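Local coordinates for xylose isomerase-like TIM barrel domain-containing protein (Parabacteroides distasonis, PDB 4KW2) that is of uncharacterized function but adopts a xylose isomerase-like TIM barrel, and so may act as a sugar isomerase or a related barrel enzyme, at residues 49-54 with 88-93; 181-186 with 211-216. All coordinates share one frame; numbering follows the deposited sequence.

Interaction 1 (49-54 with 88-93); sequences GYAEAF and RGIKPI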
loop_
_atom_site.group_PDB
_atom_site.type_symbol
_atom_site.label_atom_id
_atom_site.label_comp_id
_atom_site.label_asym_id
_atom_site.label_seq_id
_atom_site.Cartn_x
_atom_site.Cartn_y
_atom_site.Cartn_z
ATOM N N GLY A 49 -10.971 21.618 13.344
ATOM C CA GLY A 49 -11.148 23.012 12.931
ATOM C C GLY A 49 -10.218 23.486 11.829
ATOM O O GLY A 49 -10.109 24.692 11.590
ATOM N N TYR A 50 -9.554 22.549 11.153
ATOM C CA TYR A 50 -8.558 22.879 10.123
ATOM C C TYR A 50 -8.577 21.857 8.994
ATOM O O TYR A 50 -8.943 20.702 9.202
ATOM C CB TYR A 50 -7.157 22.922 10.733
ATOM C CG TYR A 50 -6.995 23.945 11.833
ATOM C CD1 TYR A 50 -6.689 25.267 11.537
ATOM C CD2 TYR A 50 -7.150 23.589 13.176
ATOM C CE1 TYR A 50 -6.546 26.209 12.539
ATOM C CE2 TYR A 50 -7.005 24.529 14.188
ATOM C CZ TYR A 50 -6.702 25.834 13.860
ATOM O OH TYR A 50 -6.551 26.772 14.846
ATOM N N ALA A 51 -8.177 22.281 7.799
ATOM C CA ALA A 51 -8.130 21.377 6.655
ATOM C C ALA A 51 -6.926 21.647 5.753
ATOM O O ALA A 51 -6.518 22.789 5.573
ATOM C CB ALA A 51 -9.418 21.476 5.861
ATOM N N GLU A 52 -6.342 20.571 5.230
ATOM C CA GLU A 52 -5.345 20.640 4.164
ATOM C C GLU A 52 -5.999 20.057 2.916
ATOM O O GLU A 52 -6.212 18.843 2.829
ATOM C CB GLU A 52 -4.090 19.844 4.526
ATOM C CG GLU A 52 -3.075 19.739 3.388
ATOM C CD GLU A 52 -1.788 19.039 3.789
ATOM O OE1 GLU A 52 -1.603 18.763 4.997
ATOM O OE2 GLU A 52 -0.953 18.763 2.892
ATOM N N ALA A 53 -6.325 20.919 1.957
ATOM C CA ALA A 53 -7.123 20.499 0.813
ATOM C C ALA A 53 -6.285 20.219 -0.437
ATOM O O ALA A 53 -5.385 20.985 -0.790
ATOM C CB ALA A 53 -8.201 21.523 0.518
ATOM N N PHE A 54 -6.605 19.106 -1.092
ATOM C CA PHE A 54 -6.005 18.732 -2.361
ATOM C C PHE A 54 -6.893 19.231 -3.500
ATOM O O PHE A 54 -8.128 19.264 -3.380
ATOM C CB PHE A 54 -5.829 17.208 -2.451
ATOM C CG PHE A 54 -7.108 16.467 -2.742
ATOM C CD1 PHE A 54 -7.991 16.141 -1.716
ATOM C CD2 PHE A 54 -7.443 16.125 -4.036
ATOM C CE1 PHE A 54 -9.181 15.485 -1.987
ATOM C CE2 PHE A 54 -8.632 15.466 -4.312
ATOM C CZ PHE A 54 -9.499 15.144 -3.285
ATOM N N ARG A 88 -18.730 26.587 8.951
ATOM C CA ARG A 88 -18.533 25.268 9.564
ATOM C C ARG A 88 -17.508 25.266 10.696
ATOM O O ARG A 88 -17.287 24.231 11.329
ATOM C CB ARG A 88 -18.116 24.252 8.509
ATOM C CG ARG A 88 -19.201 23.952 7.492
ATOM C CD ARG A 88 -18.679 22.968 6.472
ATOM N NE ARG A 88 -19.720 22.424 5.615
ATOM C CZ ARG A 88 -20.241 23.037 4.556
ATOM N NH1 ARG A 88 -19.847 24.255 4.200
ATOM N NH2 ARG A 88 -21.167 22.418 3.843
ATOM N N GLY A 89 -16.886 26.415 10.950
ATOM C CA GLY A 89 -15.871 26.535 11.992
ATOM C C GLY A 89 -14.592 25.796 11.651
ATOM O O GLY A 89 -13.931 25.259 12.539
ATOM N N ILE A 90 -14.248 25.778 10.363
ATOM C CA ILE A 90 -13.049 25.108 9.860
ATOM C C ILE A 90 -12.212 26.120 9.085
ATOM O O ILE A 90 -12.738 26.795 8.210
ATOM C CB ILE A 90 -13.409 23.964 8.889
ATOM C CG1 ILE A 90 -14.324 22.941 9.573
ATOM C CG2 ILE A 90 -12.145 23.288 8.375
ATOM C CD1 ILE A 90 -14.927 21.923 8.631
ATOM N N LYS A 91 -10.921 26.218 9.392
ATOM C CA LYS A 91 -10.025 27.140 8.683
ATOM C C LYS A 91 -9.396 26.422 7.493
ATOM O O LYS A 91 -8.917 25.297 7.644
ATOM C CB LYS A 91 -8.904 27.627 9.603
ATOM C CG LYS A 91 -9.369 28.320 10.873
ATOM C CD LYS A 91 -9.714 29.775 10.616
ATOM C CE LYS A 91 -9.803 30.563 11.915
ATOM N NZ LYS A 91 -10.089 32.000 11.648
ATOM N N PRO A 92 -9.384 27.063 6.306
ATOM C CA PRO A 92 -8.719 26.465 5.151
ATOM C C PRO A 92 -7.227 26.737 5.241
ATOM O O PRO A 92 -6.673 27.448 4.412
ATOM C CB PRO A 92 -9.355 27.196 3.975
ATOM C CG PRO A 92 -9.627 28.557 4.523
ATOM C CD PRO A 92 -9.997 28.358 5.964
ATOM N N ILE A 93 -6.598 26.155 6.253
ATOM C CA ILE A 93 -5.254 26.535 6.684
ATOM C C ILE A 93 -4.174 26.161 5.668
ATOM O O ILE A 93 -3.180 26.875 5.531
ATOM C CB ILE A 93 -4.926 25.906 8.064
ATOM C CG1 ILE A 93 -3.714 26.573 8.718
ATOM C CG2 ILE A 93 -4.716 24.400 7.966
ATOM C CD1 ILE A 93 -4.071 27.840 9.452
#
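Y50 lies alongside K91 at the start of two adjacent parallel strands of the TIM barrel. Strand 50-53, helix 75-86 and strand 91-98 form one beta-alpha-beta unit. Y50 and K91 pair in register and send their side chains to the same face of the sheet. Both have CG anti to the carbonyl carbon (chi1 -60° and -58°), which keeps the two chains side by side. Y50 CD1 meets K91 CB at 3.8 Å. K91 CG, placed by chi1, passes Y50 CE1 at 3.9 Å. The bend at chi2 (-82°) then leads the end of the lysine away from the tyrosine, and a bound sulfate takes up its NZ. I93 reaches the edge of the Y50 ring, with its CB 3.9 Å from Y50 CD1. A51 CB and I90 CG2 meet at 4.1 Å, where F85 of helix 75-86 packs on both residues. Two backbone hydrogen bonds join the segments. K91 N donates to G49 O at 2.8 Å, and A51 N donates to K91 O at 3.1 Å. Beyond them, the methyl I93 CG2 comes within 3.4 Å of A51 O.

Interaction 2 (181-186 with 211-216); sequences WKRVGE and MEDATW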
loop_
_atom_site.group_PDB
_atom_site.type_symbol
_atom_site.label_atom_id
_atom_site.label_comp_id
_atom_site.label_asym_id
_atom_site.label_seq_id
_atom_site.Cartn_x
_atom_site.Cartn_y
_atom_site.Cartn_z
ATOM N N TRP A 181 4.359 4.599 13.247
ATOM C CA TRP A 181 4.680 4.891 14.629
ATOM C C TRP A 181 4.300 3.696 15.518
ATOM O O TRP A 181 3.146 3.265 15.482
ATOM C CB TRP A 181 3.882 6.118 15.059
ATOM C CG TRP A 181 4.090 6.476 16.472
ATOM C CD1 TRP A 181 3.382 6.026 17.556
ATOM C CD2 TRP A 181 5.085 7.355 16.974
ATOM N NE1 TRP A 181 3.884 6.580 18.709
ATOM C CE2 TRP A 181 4.930 7.403 18.379
ATOM C CE3 TRP A 181 6.096 8.113 16.374
ATOM C CZ2 TRP A 181 5.751 8.174 19.191
ATOM C CZ3 TRP A 181 6.902 8.883 17.177
ATOM C CH2 TRP A 181 6.726 8.910 18.574
ATOM N N LYS A 182 5.205 3.154 16.338
ATOM C CA LYS A 182 6.574 3.617 16.573
ATOM C C LYS A 182 7.476 2.392 16.549
ATOM O O LYS A 182 7.126 1.360 17.130
ATOM C CB LYS A 182 6.651 4.244 17.965
ATOM C CG LYS A 182 7.958 4.927 18.333
ATOM C CD LYS A 182 7.954 5.241 19.823
ATOM C CE LYS A 182 8.950 6.320 20.197
ATOM N NZ LYS A 182 10.356 5.846 20.120
ATOM N N ARG A 183 8.627 2.507 15.890
ATOM C CA ARG A 183 9.619 1.425 15.844
ATOM C C ARG A 183 10.967 1.944 16.335
ATOM O O ARG A 183 11.357 3.068 16.019
ATOM C CB ARG A 183 9.743 0.862 14.426
ATOM C CG ARG A 183 8.400 0.516 13.806
ATOM C CD ARG A 183 8.535 -0.264 12.510
ATOM N NE ARG A 183 7.265 -0.315 11.785
ATOM C CZ ARG A 183 7.070 -0.966 10.640
ATOM N NH1 ARG A 183 8.060 -1.648 10.068
ATOM N NH2 ARG A 183 5.875 -0.942 10.062
ATOM N N VAL A 184 11.668 1.119 17.109
ATOM C CA VAL A 184 12.924 1.527 17.746
ATOM C C VAL A 184 13.954 1.989 16.713
ATOM O O VAL A 184 14.263 1.266 15.764
ATOM C CB VAL A 184 13.508 0.399 18.636
ATOM C CG1 VAL A 184 13.899 -0.826 17.814
ATOM C CG2 VAL A 184 14.690 0.908 19.449
ATOM N N GLY A 185 14.449 3.214 16.888
ATOM C CA GLY A 185 15.472 3.780 16.009
ATOM C C GLY A 185 14.981 4.311 14.672
ATOM O O GLY A 185 15.788 4.744 13.852
ATOM N N GLU A 186 13.669 4.276 14.440
ATOM C CA GLU A 186 13.076 4.817 13.211
ATOM C C GLU A 186 11.988 5.829 13.571
ATOM O O GLU A 186 10.924 5.869 12.951
ATOM C CB GLU A 186 12.504 3.688 12.349
ATOM C CG GLU A 186 13.536 2.660 11.910
ATOM C CD GLU A 186 12.945 1.535 11.077
ATOM O OE1 GLU A 186 11.706 1.504 10.891
ATOM O OE2 GLU A 186 13.722 0.676 10.608
HETATM N N MSE A 211 -3.656 5.067 17.426
HETATM C CA MSE A 211 -2.428 4.806 16.652
HETATM C C MSE A 211 -1.881 3.414 16.858
HETATM O O MSE A 211 -0.674 3.194 16.823
HETATM C CB MSE A 211 -1.389 5.899 16.917
HETATM C CG MSE A 211 -1.873 7.190 16.271
HETATM SE SE MSE A 211 -0.683 8.690 16.706
HETATM C CE MSE A 211 0.826 8.065 15.622
ATOM N N GLU A 212 -2.773 2.452 17.039
ATOM C CA GLU A 212 -2.368 1.056 17.108
ATOM C C GLU A 212 -1.767 0.639 15.767
ATOM O O GLU A 212 -2.146 1.150 14.715
ATOM C CB GLU A 212 -3.557 0.160 17.466
ATOM C CG GLU A 212 -4.635 0.092 16.388
ATOM C CD GLU A 212 -5.856 -0.712 16.810
ATOM O OE1 GLU A 212 -5.962 -1.075 18.007
ATOM O OE2 GLU A 212 -6.707 -0.984 15.932
ATOM N N ASP A 213 -0.829 -0.295 15.816
ATOM C CA ASP A 213 -0.200 -0.799 14.619
ATOM C C ASP A 213 0.233 -2.245 14.827
ATOM O O ASP A 213 0.374 -2.700 15.957
ATOM C CB ASP A 213 0.985 0.089 14.240
ATOM C CG ASP A 213 1.534 -0.231 12.859
ATOM O OD1 ASP A 213 0.773 -0.126 11.875
ATOM O OD2 ASP A 213 2.721 -0.603 12.758
ATOM N N ALA A 214 0.404 -2.964 13.721
ATOM C CA ALA A 214 0.880 -4.343 13.724
ATOM C C ALA A 214 2.268 -4.457 14.353
ATOM O O ALA A 214 2.624 -5.509 14.878
ATOM C CB ALA A 214 0.909 -4.883 12.294
ATOM N N THR A 215 3.054 -3.386 14.242
ATOM C CA THR A 215 4.310 -3.236 14.974
ATOM C C THR A 215 4.177 -2.049 15.923
ATOM O O THR A 215 3.750 -0.968 15.513
ATOM C CB THR A 215 5.512 -3.012 14.028
ATOM O OG1 THR A 215 5.598 -4.088 13.090
ATOM C CG2 THR A 215 6.816 -2.955 14.801
ATOM N N TRP A 216 4.524 -2.254 17.191
ATOM C CA TRP A 216 4.487 -1.182 18.185
ATOM C C TRP A 216 5.803 -1.136 18.950
ATOM O O TRP A 216 6.568 -2.111 18.965
ATOM C CB TRP A 216 3.316 -1.369 19.157
ATOM C CG TRP A 216 3.475 -2.557 20.030
ATOM C CD1 TRP A 216 3.973 -2.583 21.297
ATOM C CD2 TRP A 216 3.168 -3.904 19.688
ATOM N NE1 TRP A 216 3.991 -3.872 21.771
ATOM C CE2 TRP A 216 3.500 -4.704 20.799
ATOM C CE3 TRP A 216 2.635 -4.516 18.552
ATOM C CZ2 TRP A 216 3.309 -6.085 20.807
ATOM C CZ3 TRP A 216 2.457 -5.881 18.557
ATOM C CH2 TRP A 216 2.786 -6.653 19.680
HETATM O O HOH W 1 2.023 1.710 17.352
HETATM O O HOH W 2 5.143 0.573 13.595
#
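With chi1 at 178°, W181 holds its indole opposite the backbone N, and the selenomethionine M211 turns at chi3 (70°), which brings the methyl CE of M211 to the base of the indole. This is a Met-aromatic contact between two loops of the TIM barrel, one after strand 172-178 and one after strand 199-204. CE of M211 lies 3.7 Å from W181 CB and is about as close to CG and CD1. It approaches the ring obliquely, and SE stands 5.4 Å from the centroid of the five-membered ring. F226 of helix 222-232 meets the W181 ring edge-to-face and also packs on M211.

Further along, R183 runs extended from CG to NE and crosses T215 at about a right angle. T215 CB lies over one face of the guanidinium, 3.9 Å from R183 NE, and T215 CG2 touches R183 CG and CD. R183 NH2 and D213 OD2 are 4.2 Å apart, too far for a salt bridge. A water bridges the two side chains, accepting from R183 NE and donating to D213 OD2. The same OD2 accepts from T215 N in an Asx turn, met from above the carboxylate plane. The other oxygen, OD1, bonds to H180 ND1, so both ends of the carboxylate are held. With an alanine at R183, the water is likely to lose its NE donor, the T215 methyl the chain it rests on, and D213 the positive charge nearby. R183 also packs on P150 of the third subunit, and W216 NE1 bonds to Y100 OH of that subunit. A second water donates to W181 O at 2.7 Å and to M211 O at 3.1 Å, bridging the two backbones.

In the fold
Both interactions belong to one eight-stranded parallel barrel, on opposite sides of the chain's centre. Their centres are 28 Å apart and their nearest atoms about 15 Å apart, so they do not touch. Along the chain they come in series. Interaction 1 closes before interaction 2 opens. Interaction 1 joins the second and third strands, which helix 75-86 connects in a beta-alpha-beta unit. Interaction 2 joins loops that follow the sixth and seventh strands, farther from the centre and beside helix 222-232. One contact is part of the barrel wall, and the other ties peripheral loops together at a subunit interface. F54 of 49-54 also packs on W216 of the second subunit.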